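Local coordinates for putative sugar binding protein (Bacteroides vulgatus ATCC 8482, PDB 3KEZ), which probably binds sugars at the bacterial outer membrane as a member of the SusD family, and carries a bound calcium ion, at residues G48-D53 with D282-T287; D54-S59 with N420-N425. All coordinates share one frame; numbering follows the deposited sequence.

Contact 1 of 2, residues G48-D53 with D282-T287; sequences GDVTGD and DDMCIT
Two torsions set up the meeting of Met284 and Thr287 with the chain of residues 48-53: the selenomethionine bends at its chi3 of -80°, which swings its methyl back onto the helix end, and Thr287 tucks OG1 between its own backbone N and carbonyl carbon (chi1 53°). The methyl tip does most of the apolar work. Met284 CE rests 4.0 Å from Val50 CG1 and 4.1 Å from Asp49 CB, while further up the chain Met284 CB comes within 4.1 Å of Val50 CG1, so one valine branch meets both the root and the end of a side chain that crosses it at about a right angle. Asp49 touches Met284 through its methylene, and its OD1 accepts from the backbone N of Ala394. At the other end, Thr287 OG1 donates to Asp53 O over 2.8 Å, meeting the carbonyl at a C=O...donor angle of 128° and a little out of its plane. Thr287 CG2 lies alongside the same oxygen, at 3.5 Å. Asp53 takes part through its backbone oxygen, while its OD1 forms a salt bridge with Arg398. A valine in place of Thr287 would probably leave the buried Asp53 carbonyl without this donor and the following helix without its side-chain cap. The principle illustrated is double use of a cap residue: Thr287 is the N-cap of helix 288-295, with a weak bond from Phe290 N, and it closes strand 284-286, which pairs antiparallel with strand 55-57 in a small two-stranded sheet of this SusD-family protein.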
loop_
_atom_site.group_PDB
_atom_site.type_symbol
_atom_site.label_atom_id
_atom_site.label_comp_id
_atom_site.label_asym_id
_atom_site.label_seq_id
_atom_site.Cartn_x
_atom_site.Cartn_y
_atom_site.Cartn_z
ATOM N N GLY A 48 5.012 1.987 5.908
ATOM C CA GLY A 48 4.212 1.240 6.868
ATOM C C GLY A 48 4.899 0.002 7.446
ATOM O O GLY A 48 4.367 -0.628 8.387
ATOM N N ASP A 49 6.042 -0.386 6.871
ATOM C CA ASP A 49 6.787 -1.538 7.388
ATOM C C ASP A 49 7.811 -1.114 8.460
ATOM O O ASP A 49 7.802 -1.658 9.580
ATOM C CB ASP A 49 7.498 -2.295 6.250
ATOM C CG ASP A 49 6.535 -3.112 5.383
ATOM O OD1 ASP A 49 5.942 -4.101 5.871
ATOM O OD2 ASP A 49 6.399 -2.803 4.194
ATOM N N VAL A 50 8.664 -0.128 8.146
ATOM C CA VAL A 50 9.755 0.205 9.067
ATOM C C VAL A 50 9.296 1.047 10.246
ATOM O O VAL A 50 10.027 1.180 11.197
ATOM C CB VAL A 50 10.952 0.860 8.401
ATOM C CG1 VAL A 50 11.450 -0.062 7.286
ATOM C CG2 VAL A 50 10.603 2.263 7.868
ATOM N N THR A 51 8.100 1.622 10.160
ATOM C CA THR A 51 7.479 2.247 11.318
ATOM C C THR A 51 6.652 1.253 12.181
ATOM O O THR A 51 6.032 1.645 13.181
ATOM C CB THR A 51 6.546 3.385 10.875
ATOM O OG1 THR A 51 5.514 2.820 10.062
ATOM C CG2 THR A 51 7.308 4.529 10.154
ATOM N N GLY A 52 6.632 -0.027 11.788
ATOM C CA GLY A 52 6.014 -1.091 12.559
ATOM C C GLY A 52 6.943 -1.864 13.475
ATOM O O GLY A 52 7.989 -1.362 13.927
ATOM N N ASP A 53 6.532 -3.098 13.744
ATOM C CA ASP A 53 7.245 -4.039 14.598
ATOM C C ASP A 53 7.900 -5.241 13.894
ATOM O O ASP A 53 8.626 -5.993 14.561
ATOM C CB ASP A 53 6.311 -4.552 15.730
ATOM C CG ASP A 53 5.030 -5.176 15.219
ATOM O OD1 ASP A 53 4.665 -4.953 14.052
ATOM O OD2 ASP A 53 4.339 -5.845 16.024
ATOM N N ASP A 282 21.236 -3.112 1.467
ATOM C CA ASP A 282 21.182 -3.737 2.811
ATOM C C ASP A 282 20.417 -2.837 3.791
ATOM O O ASP A 282 20.903 -2.526 4.888
ATOM C CB ASP A 282 22.582 -4.010 3.358
ATOM C CG ASP A 282 23.491 -4.712 2.348
ATOM O OD1 ASP A 282 24.018 -4.012 1.476
ATOM O OD2 ASP A 282 23.696 -5.943 2.450
ATOM N N ASP A 283 19.256 -2.375 3.373
ATOM C CA ASP A 283 18.694 -1.173 3.984
ATOM C C ASP A 283 17.650 -1.521 5.037
ATOM O O ASP A 283 17.656 -0.966 6.134
ATOM C CB ASP A 283 18.105 -0.269 2.918
ATOM C CG ASP A 283 18.024 1.164 3.368
ATOM O OD1 ASP A 283 16.981 1.522 3.960
ATOM O OD2 ASP A 283 19.024 1.905 3.167
HETATM N N MSE A 284 16.752 -2.436 4.702
HETATM C CA MSE A 284 15.686 -2.803 5.627
HETATM C C MSE A 284 15.531 -4.325 5.677
HETATM O O MSE A 284 15.604 -4.997 4.639
HETATM C CB MSE A 284 14.390 -2.096 5.240
HETATM C CG MSE A 284 13.912 -2.393 3.832
HETATM SE SE MSE A 284 12.338 -1.400 3.216
HETATM C CE MSE A 284 10.935 -2.390 4.056
ATOM N N CYS A 285 15.377 -4.869 6.896
ATOM C CA CYS A 285 15.286 -6.326 7.098
ATOM C C CYS A 285 14.129 -6.656 8.053
ATOM O O CYS A 285 13.500 -5.748 8.631
ATOM C CB CYS A 285 16.586 -6.845 7.691
ATOM S SG CYS A 285 16.965 -6.118 9.300
ATOM N N ILE A 286 13.850 -7.944 8.235
ATOM C CA ILE A 286 12.833 -8.339 9.208
ATOM C C ILE A 286 13.400 -8.199 10.623
ATOM O O ILE A 286 14.599 -8.293 10.822
ATOM C CB ILE A 286 12.310 -9.761 9.005
ATOM C CG1 ILE A 286 13.381 -10.804 9.296
ATOM C CG2 ILE A 286 11.669 -9.937 7.614
ATOM C CD1 ILE A 286 12.914 -12.239 9.067
ATOM N N THR A 287 12.532 -7.939 11.601
ATOM C CA THR A 287 12.930 -7.961 13.000
ATOM C C THR A 287 13.058 -9.420 13.485
ATOM O O THR A 287 12.494 -10.340 12.879
ATOM C CB THR A 287 11.923 -7.221 13.874
ATOM O OG1 THR A 287 10.631 -7.775 13.612
ATOM C CG2 THR A 287 11.929 -5.665 13.546
#

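Contact 2 of 2, residues D54-S59 with N420-N425; sequences DMQAVS and NKTKHN
Gln56 lays its amide oxygen across the imidazole of His424, with Gln56 OE1 4.0 Å above the plane of the His424 ring and over its centre. The same oxygen is flanked by the methyl of Thr422, CG2 standing 3.4 Å from Gln56 OE1. The nitrogen half of the amide makes the directional contacts. Gln56 NE2 donates to Lys423 O at 3.0 Å with a nearly straight N-H...O angle of 166°, yet it comes down on that carbonyl from above its plane and not along a lone pair. A second bond, equally straight, runs from Gln56 NE2 to Ala57 O at 3.2 Å. Both acceptors lie close to the amide plane, so the two N-H groups are spent on two carbonyls and the rotation of the amide is fixed. Beyond CG the side chain is extended, which carries this group from strand 55-57 to the loop. Thr422 and His424 anchor the loop through other partners, Thr422 OG1 to Tyr312 O and His424 ND1 to Tyr68 OH. Nearby, a water accepts from Lys423 N at 3.2 Å and lies within hydrogen-bonding distance of Lys421 O (2.9 Å) and Val58 O (3.3 Å), more acceptors than its protons can serve once its other neighbours are counted. The chemistry implies a join made by one planar amide, oriented by backbone acceptors in both segments and supplemented by water, while the partially negative amide oxygen over the imidazole face would probably make a protonated His424 somewhat easier to accommodate.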
loop_
_atom_site.group_PDB
_atom_site.type_symbol
_atom_site.label_atom_id
_atom_site.label_comp_id
_atom_site.label_asym_id
_atom_site.label_seq_id
_atom_site.Cartn_x
_atom_site.Cartn_y
_atom_site.Cartn_z
ATOM N N ASP A 54 7.661 -5.398 12.585
ATOM C CA ASP A 54 8.029 -6.627 11.855
ATOM C C ASP A 54 9.215 -6.452 10.910
ATOM O O ASP A 54 9.879 -7.433 10.560
ATOM C CB ASP A 54 6.834 -7.203 11.133
ATOM C CG ASP A 54 5.790 -7.785 12.067
ATOM O OD1 ASP A 54 6.112 -8.057 13.244
ATOM O OD2 ASP A 54 4.643 -8.064 11.589
HETATM N N MSE A 55 9.543 -5.194 10.616
HETATM C CA MSE A 55 10.731 -4.801 9.849
HETATM C C MSE A 55 11.390 -3.601 10.498
HETATM O O MSE A 55 10.754 -2.852 11.247
HETATM C CB MSE A 55 10.380 -4.500 8.374
HETATM C CG MSE A 55 9.734 -5.703 7.682
HETATM SE SE MSE A 55 9.760 -5.509 5.785
HETATM C CE MSE A 55 11.655 -5.590 5.610
ATOM N N GLN A 56 12.677 -3.422 10.205
ATOM C CA GLN A 56 13.445 -2.335 10.781
ATOM C C GLN A 56 14.480 -1.890 9.776
ATOM O O GLN A 56 14.798 -2.637 8.869
ATOM C CB GLN A 56 14.163 -2.815 12.042
ATOM C CG GLN A 56 15.022 -4.062 11.863
ATOM C CD GLN A 56 15.783 -4.374 13.089
ATOM O OE1 GLN A 56 15.344 -5.158 13.918
ATOM N NE2 GLN A 56 16.924 -3.723 13.251
ATOM N N ALA A 57 15.030 -0.696 9.973
ATOM C CA ALA A 57 16.268 -0.302 9.306
ATOM C C ALA A 57 17.388 -1.206 9.779
ATOM O O ALA A 57 17.464 -1.567 10.969
ATOM C CB ALA A 57 16.620 1.130 9.618
ATOM N N VAL A 58 18.263 -1.576 8.854
ATOM C CA VAL A 58 19.424 -2.394 9.185
ATOM C C VAL A 58 20.402 -1.612 10.046
ATOM O O VAL A 58 21.118 -2.185 10.868
ATOM C CB VAL A 58 20.089 -2.916 7.903
ATOM C CG1 VAL A 58 21.571 -3.289 8.166
ATOM C CG2 VAL A 58 19.266 -4.100 7.366
ATOM N N SER A 59 20.406 -0.297 9.872
ATOM C CA SER A 59 21.208 0.594 10.693
ATOM C C SER A 59 20.597 1.992 10.668
ATOM O O SER A 59 19.743 2.293 9.840
ATOM C CB SER A 59 22.644 0.637 10.190
ATOM O OG SER A 59 22.774 1.655 9.216
ATOM N N ASN A 420 21.998 -12.907 13.497
ATOM C CA ASN A 420 22.635 -12.486 14.743
ATOM C C ASN A 420 23.087 -11.048 14.762
ATOM O O ASN A 420 23.562 -10.591 15.788
ATOM C CB ASN A 420 23.785 -13.436 15.161
ATOM C CG ASN A 420 24.985 -13.381 14.235
ATOM O OD1 ASN A 420 25.226 -12.380 13.568
ATOM N ND2 ASN A 420 25.759 -14.456 14.208
ATOM N N LYS A 421 22.950 -10.324 13.651
ATOM C CA LYS A 421 23.230 -8.880 13.647
ATOM C C LYS A 421 21.981 -8.005 13.676
ATOM O O LYS A 421 22.078 -6.776 13.704
ATOM C CB LYS A 421 24.105 -8.506 12.447
ATOM C CG LYS A 421 25.536 -9.016 12.566
ATOM C CD LYS A 421 26.359 -8.741 11.315
ATOM C CE LYS A 421 27.718 -9.424 11.419
ATOM N NZ LYS A 421 28.270 -9.735 10.092
ATOM N N THR A 422 20.808 -8.626 13.676
ATOM C CA THR A 422 19.563 -7.888 13.676
ATOM C C THR A 422 19.172 -7.547 15.109
ATOM O O THR A 422 18.921 -8.434 15.921
ATOM C CB THR A 422 18.423 -8.755 13.071
ATOM O OG1 THR A 422 18.780 -9.198 11.759
ATOM C CG2 THR A 422 17.082 -7.984 13.045
ATOM N N LYS A 423 19.075 -6.272 15.421
ATOM C CA LYS A 423 18.682 -5.873 16.769
ATOM C C LYS A 423 18.058 -4.489 16.685
ATOM O O LYS A 423 18.446 -3.678 15.835
ATOM C CB LYS A 423 19.890 -5.883 17.732
ATOM C CG LYS A 423 20.962 -4.861 17.450
ATOM C CD LYS A 423 22.106 -4.905 18.549
ATOM C CE LYS A 423 21.565 -4.695 19.995
ATOM N NZ LYS A 423 22.594 -4.453 21.071
ATOM N N HIS A 424 17.099 -4.213 17.561
ATOM C CA HIS A 424 16.492 -2.882 17.576
ATOM C C HIS A 424 17.509 -1.798 17.984
ATOM O O HIS A 424 18.462 -2.046 18.733
ATOM C CB HIS A 424 15.227 -2.851 18.430
ATOM C CG HIS A 424 14.057 -3.496 17.769
ATOM N ND1 HIS A 424 13.378 -2.915 16.717
ATOM C CD2 HIS A 424 13.479 -4.701 17.973
ATOM C CE1 HIS A 424 12.416 -3.729 16.319
ATOM N NE2 HIS A 424 12.446 -4.816 17.073
ATOM N N ASN A 425 17.334 -0.597 17.453
ATOM C CA ASN A 425 18.177 0.531 17.837
ATOM C C ASN A 425 17.354 1.793 17.663
ATOM O O ASN A 425 17.460 2.503 16.672
ATOM C CB ASN A 425 19.450 0.578 16.973
ATOM C CG ASN A 425 20.395 1.656 17.397
ATOM O OD1 ASN A 425 20.242 2.270 18.462
ATOM N ND2 ASN A 425 21.414 1.881 16.583
HETATM O O HOH W 1 20.432 -4.461 13.125
#

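How the contacts relate
The two contacts share a continuous piece of chain, since residues 48-53 run straight into 54-59, and their centres lie 7 Å apart. What welds them is the antiparallel pairing of strands 55-57 and 284-286: Val58 N lies 2.9 Å from Asp283 O, and Thr287 N lies 2.9 Å from Asp54 O, both probable hydrogen bonds. Contact 1 joins strand 284-286 of that pair to the end of helix 43-50 and the turn after it, and contact 2 joins strand 55-57 to the 420-425 loop, whose Thr422 CG2 packs 3.3 Å from Ile286 O. Because 48-59 is one piece, three parts of the chain distant in sequence converge here. Neither contact belongs to the calcium site formed by Asn261, Gln322, Glu325, Asp329 and Asn331.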